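Local coordinates for disulphide isomerase (Xylella fastidiosa, PDB 3FK8), which is probably a disulphide isomerase with a thioredoxin-like fold, at residues D86-Q89 with P93-V96; V104-K109 with Y125-K130. One frame throughout, in Å; residues are numbered along the deposited sequence.

Interaction 1: residues D86-Q89 with P93-V96; sequences DPIQ and PAVV
Pro87 and Ala94 show how a loop can be packed against a strand without a hydrogen bond between the two. The methyl CB of Ala94 sits against the carbonyl group of Pro87, 3.3 Å from its O, and lies 3.9 Å from the ring carbon CB of the same proline. One ring edge serves two strand residues, for Pro87 CG also lies 3.7 Å from Val96 CG2. That methyl is placed by the torsion of Val96, whose CG1 stands anti to the backbone N (chi1 180°) while CG2 lies beside it. Ile88 CG2 adds a looser touch on the Ala94 methyl at 4.5 Å, and the rest of its side chain leads away from the strand.

Behind this first shell, Gln89 N donates to Asp86 O and closes the loop into a turn. Phe36 of strand 32-37 packs on Pro87, Ile88 and Val96, and Ser81 of helix 78-83 touches both Pro87 and Ile88. The contact is buried throughout. Pro93, entered through a cis peptide bond, leads directly into strand 94-98, and the Ala94 side chain lies near a CxxC sequence at a helix start. This placement is consistent with the cis-proline loop of the thioredoxin fold.

Interaction 2: residues V104-K109 with Y125-K130; sequences VRYTTK and YDFFAK. With FMT (formic acid), chain E.
Phe127 reaches from its helix toward strand 104-107 with the far end of its ring, and two side chains receive it. Its CZ lies 3.7 Å from Thr108 CG2, which meets the phenyl group at the edge, near the ring plane. The same CZ comes to 3.8 Å from Tyr106 OH and 4.0 Å from Tyr106 CE2, again at an edge, this time that of the tyrosine ring. The two ring planes are inclined by about 48°, so the pair is neither a parallel stack nor a T-shaped one: the CZ corner of the phenyl meets the CE2-OH edge of the tyrosine. Both have CG anti to the backbone N (chi1 171° for Tyr106, 178° for Phe127), which extends each ring across the space between strand and helix.

Thr108 divides its branches between two tasks: CG2 packs on the phenyl ring, while OG1 is hydrogen-bonded to Val95 N on the adjoining strand, which would hold the methyl toward the ring. A polar bridge runs beside this apolar one. The extended Arg105 chain carries its guanidinium to a water lying in the plane of the group; NH2 donates to it over 2.7 Å, and the water can donate in turn to Lys130 O at 2.8 Å, though other acceptors compete for its protons. NH1 is hydrogen-bonded to Ile131 O and gives a weak bond, 3.0 Å, to O1 of a formic acid molecule, probably from the crystallisation liquor.

A classic beta bulge, two residues opposite the single Val97, points both Arg105 and Tyr106 toward the helix. Helix 121-132 thus rests against an outermost strand of the sheet, and on its inner side Phe128 packs among Leu47 and Leu51 of helix 42-51 and Leu59 and Ile60 of helix 54-63.

The two contacts follow one another along the chain: interaction 1 is complete before interaction 2 begins, and their centres are 11 Å apart. They meet in the mixed four-stranded sheet, where strand 94-98 of interaction 1 is the neighbour of strand 104-107 of interaction 2. Two further contacts tie the 86-89 loop to residues 104-109, each resting on one of two modelled conformers: Pro87 CB packs 3.6 Å from Thr107 CG2, and Lys109 NZ probably donates to Asp86 O at 2.7 Å. Within a single thioredoxin-like domain, the loop that probably carries the cis-proline beside the CxxC sequence is thereby joined, through the sheet edge, to helix 121-132.

Interaction 1: residues D86-Q89 with P93-V96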
ATOM      1  N   ASP A  86      10.334   7.583  -2.236  1.00 17.21           N
ATOM      2  CA  ASP A  86      11.007   6.406  -2.813  1.00 16.39           C
ATOM      3  C   ASP A  86      10.755   5.108  -2.086  1.00 15.48           C
ATOM      4  O   ASP A  86      11.714   4.377  -1.873  1.00 17.04           O
ATOM      5  CB  ASP A  86      12.507   6.649  -2.931  1.00 18.03           C
ATOM      6  CG  ASP A  86      12.837   7.782  -3.854  1.00 17.78           C
ATOM      7  OD1 ASP A  86      12.466   7.710  -5.047  1.00 20.00           O
ATOM      8  OD2 ASP A  86      13.513   8.729  -3.392  1.00 21.58           O
ATOM      9  N   PRO A  87       9.510   4.790  -1.734  1.00 14.23           N
ATOM     10  CA  PRO A  87       9.268   3.590  -0.937  1.00 14.26           C
ATOM     11  C   PRO A  87       9.765   2.304  -1.630  1.00 14.17           C
ATOM     12  O   PRO A  87      10.102   1.353  -0.946  1.00 17.74           O
ATOM     13  CB  PRO A  87       7.723   3.565  -0.834  1.00 14.52           C
ATOM     14  CG  PRO A  87       7.254   4.396  -1.978  1.00 12.86           C
ATOM     15  CD  PRO A  87       8.239   5.478  -2.047  1.00 13.69           C
ATOM     16  N   ILE A  88       9.755   2.256  -2.961  1.00 12.10           N
ATOM     17  CA  ILE A  88      10.065   1.008  -3.661  1.00 12.75           C
ATOM     18  C   ILE A  88      11.539   0.755  -3.802  1.00 13.28           C
ATOM     19  O   ILE A  88      11.938  -0.327  -4.208  1.00 11.94           O
ATOM     20  CB  ILE A  88       9.428   0.935  -5.069  1.00 12.26           C
ATOM     21  CG1 ILE A  88      10.115   1.882  -6.069  1.00 12.55           C
ATOM     22  CG2 ILE A  88       7.940   1.156  -4.936  1.00 14.15           C
ATOM     23  CD1 ILE A  88       9.502   1.854  -7.451  1.00 14.38           C
ATOM     24  N   GLN A  89      12.375   1.743  -3.503  1.00 16.93           N
ATOM     25  CA  GLN A  89      13.811   1.520  -3.784  1.00 17.23           C
ATOM     26  C   GLN A  89      14.418   0.457  -2.869  1.00 16.53           C
ATOM     27  O   GLN A  89      15.430  -0.137  -3.165  1.00 16.91           O
ATOM     28  CB  GLN A  89      14.562   2.869  -3.894  1.00 19.61           C
ATOM     29  CG  GLN A  89      14.141   3.703  -5.160  1.00 24.55           C
ATOM     30  CD  GLN A  89      14.970   4.967  -5.452  1.00 28.72           C
ATOM     31  OE1 GLN A  89      15.794   5.406  -4.647  1.00 31.05           O
ATOM     32  NE2 GLN A  89      14.707   5.575  -6.617  1.00 31.62           N
ATOM     33  N   PRO A  93       6.507  -5.595  -1.975  1.00  9.60           N
ATOM     34  CA  PRO A  93       5.611  -4.443  -1.805  1.00  9.97           C
ATOM     35  C   PRO A  93       6.158  -3.462  -0.824  1.00  9.34           C
ATOM     36  O   PRO A  93       6.926  -3.816   0.060  1.00 10.98           O
ATOM     37  CB  PRO A  93       4.310  -5.092  -1.287  1.00 10.18           C
ATOM     38  CG  PRO A  93       4.805  -6.335  -0.577  1.00 10.79           C
ATOM     39  CD  PRO A  93       5.954  -6.831  -1.398  1.00 10.52           C
ATOM     40  N   ALA A  94       5.788  -2.205  -0.985  1.00  9.67           N
ATOM     41  CA  ALA A  94       6.203  -1.100  -0.108  1.00  9.85           C
ATOM     42  C   ALA A  94       5.015  -0.240   0.192  1.00  9.60           C
ATOM     43  O   ALA A  94       4.088  -0.166  -0.599  1.00 10.71           O
ATOM     44  CB  ALA A  94       7.302  -0.290  -0.755  1.00 11.49           C
ATOM     45  N   VAL A  95       5.012   0.404   1.351  1.00  8.94           N
ATOM     46  CA  VAL A  95       3.872   1.230   1.716  1.00  9.57           C
ATOM     47  C   VAL A  95       4.302   2.634   2.142  1.00  9.81           C
ATOM     48  O   VAL A  95       5.428   2.835   2.624  1.00 10.73           O
ATOM     49  CB  VAL A  95       2.887   0.580   2.736  1.00 12.02           C
ATOM     50  CG1 VAL A  95       2.324  -0.849   2.256  1.00 12.83           C
ATOM     51  CG2 VAL A  95       3.559   0.377   3.974  1.00 15.19           C
ATOM     52  N   VAL A  96       3.387   3.567   1.926  1.00  9.14           N
ATOM     53  CA  VAL A  96       3.487   4.929   2.460  1.00  9.88           C
ATOM     54  C   VAL A  96       2.199   5.182   3.230  1.00 10.37           C
ATOM     55  O   VAL A  96       1.123   4.899   2.732  1.00 11.58           O
ATOM     56  CB  VAL A  96       3.649   5.990   1.334  1.00  9.46           C
ATOM     57  CG1 VAL A  96       3.740   7.408   1.899  1.00 12.46           C
ATOM     58  CG2 VAL A  96       4.833   5.675   0.493  1.00 11.58           C
TER

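Interaction 2: residues V104-K109 with Y125-K130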
ATOM      1  N   VAL A 104       3.226  12.952   4.317  1.00 12.05           N
ATOM      2  CA  VAL A 104       3.683  11.588   4.632  1.00 11.40           C
ATOM      3  C   VAL A 104       3.997  11.446   6.132  1.00 13.22           C
ATOM      4  O   VAL A 104       4.659  12.333   6.703  1.00 15.31           O
ATOM      5  CB  VAL A 104       4.981  11.309   3.841  1.00 11.70           C
ATOM      6  CG1 VAL A 104       5.659  10.034   4.374  1.00 13.03           C
ATOM      7  CG2 VAL A 104       4.670  11.167   2.357  1.00 12.97           C
ATOM      8  N   ARG A 105       3.562  10.352   6.739  1.00 12.70           N
ATOM      9  CA  ARG A 105       3.951   9.980   8.104  1.00 15.21           C
ATOM     10  C   ARG A 105       5.030   8.943   8.131  1.00 15.69           C
ATOM     11  O   ARG A 105       5.951   9.022   8.962  1.00 19.15           O
ATOM     12  CB  ARG A 105       2.763   9.398   8.887  1.00 17.52           C
ATOM     13  CG  ARG A 105       3.158   8.883  10.278  1.00 16.89           C
ATOM     14  CD  ARG A 105       2.026   8.247  11.044  1.00 20.43           C
ATOM     15  NE  ARG A 105       2.542   7.667  12.283  1.00 19.61           N
ATOM     16  CZ  ARG A 105       1.945   6.695  12.978  1.00 20.66           C
ATOM     17  NH1 ARG A 105       0.795   6.179  12.567  1.00 21.93           N
ATOM     18  NH2 ARG A 105       2.521   6.239  14.078  1.00 22.27           N
ATOM     19  N   TYR A 106       4.908   7.912   7.295  1.00 15.02           N
ATOM     20  CA  TYR A 106       5.773   6.753   7.400  1.00 15.33           C
ATOM     21  C   TYR A 106       5.907   6.142   6.026  1.00 13.99           C
ATOM     22  O   TYR A 106       4.949   6.139   5.267  1.00 14.04           O
ATOM     23  CB  TYR A 106       5.177   5.734   8.380  1.00 17.02           C
ATOM     24  CG  TYR A 106       5.897   4.383   8.414  1.00 18.60           C
ATOM     25  CD1 TYR A 106       7.233   4.251   8.865  1.00 22.26           C
ATOM     26  CD2 TYR A 106       5.250   3.245   7.967  1.00 20.43           C
ATOM     27  CE1 TYR A 106       7.874   2.994   8.891  1.00 22.06           C
ATOM     28  CE2 TYR A 106       5.895   2.004   7.988  1.00 22.54           C
ATOM     29  CZ  TYR A 106       7.175   1.875   8.429  1.00 21.71           C
ATOM     30  OH  TYR A 106       7.734   0.603   8.424  1.00 23.24           O
ATOM     31  N   THR A 107       7.096   5.662   5.713  1.00 13.84           N
ATOM     32  CA  THR A 107       7.350   4.922   4.504  0.50 15.12           C
ATOM     33  C   THR A 107       8.171   3.662   4.884  1.00 14.03           C
ATOM     34  O   THR A 107       9.017   3.711   5.786  1.00 16.97           O
ATOM     35  CB  THR A 107       8.110   5.843   3.498  0.50 16.25           C
ATOM     36  OG1 THR A 107       7.277   6.944   3.066  0.50 17.98           O
ATOM     37  CG2 THR A 107       8.550   5.089   2.312  0.50 16.89           C
ATOM     38  N   THR A 108       7.999   2.570   4.168  1.00 13.60           N
ATOM     39  CA  THR A 108       8.881   1.403   4.389  1.00 14.60           C
ATOM     40  C   THR A 108      10.147   1.651   3.628  1.00 18.19           C
ATOM     41  O   THR A 108      10.113   1.669   2.444  1.00 21.44           O
ATOM     42  CB  THR A 108       8.220   0.128   3.977  1.00 12.75           C
ATOM     43  OG1 THR A 108       7.669   0.283   2.659  1.00 16.80           O
ATOM     44  CG2 THR A 108       7.079  -0.188   4.949  1.00 14.06           C
ATOM     45  N   LYS A 109      11.261   1.891   4.322  1.00 19.47           N
ATOM     46  CA  LYS A 109      12.527   2.187   3.682  0.50 20.33           C
ATOM     47  C   LYS A 109      13.561   1.075   3.873  1.00 20.05           C
ATOM     48  O   LYS A 109      14.728   1.289   3.586  1.00 21.46           O
ATOM     49  CB  LYS A 109      13.064   3.530   4.206  0.50 20.93           C
ATOM     50  CG  LYS A 109      12.291   4.693   3.633  0.50 21.35           C
ATOM     51  CD  LYS A 109      12.208   4.579   2.113  0.50 23.15           C
ATOM     52  CE  LYS A 109      13.463   5.168   1.471  0.50 23.11           C
ATOM     53  NZ  LYS A 109      13.545   4.869   0.016  0.50 22.17           N
ATOM     54  N   TYR A 125      -0.980  -8.494  10.165  1.00 10.62           N
ATOM     55  CA  TYR A 125      -1.856  -7.762  11.046  1.00 10.55           C
ATOM     56  C   TYR A 125      -1.056  -6.859  11.987  1.00 11.15           C
ATOM     57  O   TYR A 125      -1.355  -5.664  12.104  1.00 11.83           O
ATOM     58  CB  TYR A 125      -2.740  -8.737  11.843  1.00 12.27           C
ATOM     59  CG  TYR A 125      -3.642  -7.996  12.812  1.00 11.87           C
ATOM     60  CD1 TYR A 125      -4.892  -7.535  12.407  1.00 13.30           C
ATOM     61  CD2 TYR A 125      -3.214  -7.696  14.118  1.00 14.83           C
ATOM     62  CE1 TYR A 125      -5.734  -6.824  13.302  1.00 16.25           C
ATOM     63  CE2 TYR A 125      -4.014  -6.997  14.998  1.00 14.79           C
ATOM     64  CZ  TYR A 125      -5.274  -6.550  14.586  1.00 15.79           C
ATOM     65  OH  TYR A 125      -6.099  -5.864  15.458  1.00 21.04           O
ATOM     66  N   ASP A 126      -0.021  -7.411  12.621  1.00 11.58           N
ATOM     67  CA  ASP A 126       0.715  -6.650  13.636  1.00 12.10           C
ATOM     68  C   ASP A 126       1.387  -5.433  12.980  1.00 12.28           C
ATOM     69  O   ASP A 126       1.492  -4.346  13.592  1.00 13.71           O
ATOM     70  CB  ASP A 126       1.763  -7.508  14.327  1.00 13.60           C
ATOM     71  CG  ASP A 126       1.167  -8.512  15.297  1.00 13.69           C
ATOM     72  OD1 ASP A 126      -0.028  -8.393  15.634  1.00 16.00           O
ATOM     73  OD2 ASP A 126       1.921  -9.423  15.659  1.00 17.35           O
ATOM     74  N   PHE A 127       1.911  -5.619  11.769  1.00 11.43           N
ATOM     75  CA  PHE A 127       2.589  -4.524  11.071  1.00 11.76           C
ATOM     76  C   PHE A 127       1.617  -3.343  10.900  1.00 11.77           C
ATOM     77  O   PHE A 127       1.940  -2.181  11.207  1.00 12.84           O
ATOM     78  CB  PHE A 127       3.086  -5.014   9.704  1.00 11.70           C
ATOM     79  CG  PHE A 127       3.749  -3.919   8.910  1.00 11.70           C
ATOM     80  CD1 PHE A 127       5.108  -3.712   9.029  1.00 14.83           C
ATOM     81  CD2 PHE A 127       2.997  -3.086   8.086  1.00 13.25           C
ATOM     82  CE1 PHE A 127       5.728  -2.662   8.331  1.00 15.25           C
ATOM     83  CE2 PHE A 127       3.613  -2.024   7.369  1.00 13.65           C
ATOM     84  CZ  PHE A 127       4.945  -1.840   7.495  1.00 15.07           C
ATOM     85  N   PHE A 128       0.427  -3.597  10.382  1.00 11.46           N
ATOM     86  CA  PHE A 128      -0.522  -2.521  10.144  1.00 12.49           C
ATOM     87  C   PHE A 128      -1.171  -1.997  11.422  1.00 13.32           C
ATOM     88  O   PHE A 128      -1.394  -0.803  11.583  1.00 15.02           O
ATOM     89  CB  PHE A 128      -1.556  -2.954   9.074  1.00 12.79           C
ATOM     90  CG  PHE A 128      -0.949  -3.065   7.703  1.00 11.23           C
ATOM     91  CD1 PHE A 128      -0.738  -1.881   6.946  1.00 13.39           C
ATOM     92  CD2 PHE A 128      -0.463  -4.254   7.204  1.00 13.34           C
ATOM     93  CE1 PHE A 128      -0.129  -1.938   5.704  1.00 14.56           C
ATOM     94  CE2 PHE A 128       0.179  -4.303   5.986  1.00 13.01           C
ATOM     95  CZ  PHE A 128       0.353  -3.146   5.233  1.00 12.81           C
ATOM     96  N   ALA A 129      -1.364  -2.890  12.389  1.00 13.67           N
ATOM     97  CA  ALA A 129      -1.918  -2.493  13.693  1.00 16.06           C
ATOM     98  C   ALA A 129      -0.988  -1.507  14.397  1.00 16.60           C
ATOM     99  O   ALA A 129      -1.478  -0.546  15.025  1.00 16.94           O
ATOM    100  CB  ALA A 129      -2.173  -3.719  14.574  1.00 17.18           C
ATOM    101  N   LYS A 130       0.335  -1.712  14.333  1.00 17.07           N
ATOM    102  CA  LYS A 130       1.289  -0.790  14.946  0.50 18.32           C
ATOM    103  C   LYS A 130       1.092   0.624  14.428  1.00 18.22           C
ATOM    104  O   LYS A 130       1.207   1.588  15.191  1.00 19.71           O
ATOM    105  CB  LYS A 130       2.723  -1.252  14.716  0.50 19.11           C
ATOM    106  CG  LYS A 130       3.756  -0.515  15.555  0.50 20.16           C
ATOM    107  CD  LYS A 130       4.592  -1.502  16.325  0.50 25.34           C
ATOM    108  CE  LYS A 130       5.401  -2.366  15.373  0.50 26.60           C
ATOM    109  NZ  LYS A 130       4.563  -3.225  14.484  0.50 27.66           N
TER
HETATM  110  C   FMT E   4      -1.453   8.193  11.164  1.00 37.31           C
HETATM  111  O1  FMT E   4      -1.431   7.040  10.703  1.00 35.78           O
HETATM  112  O2  FMT E   4      -2.001   9.182  10.644  1.00 38.13           O
HETATM  113  O   HOH W   1       1.564   4.344  15.810  1.00 23.80           O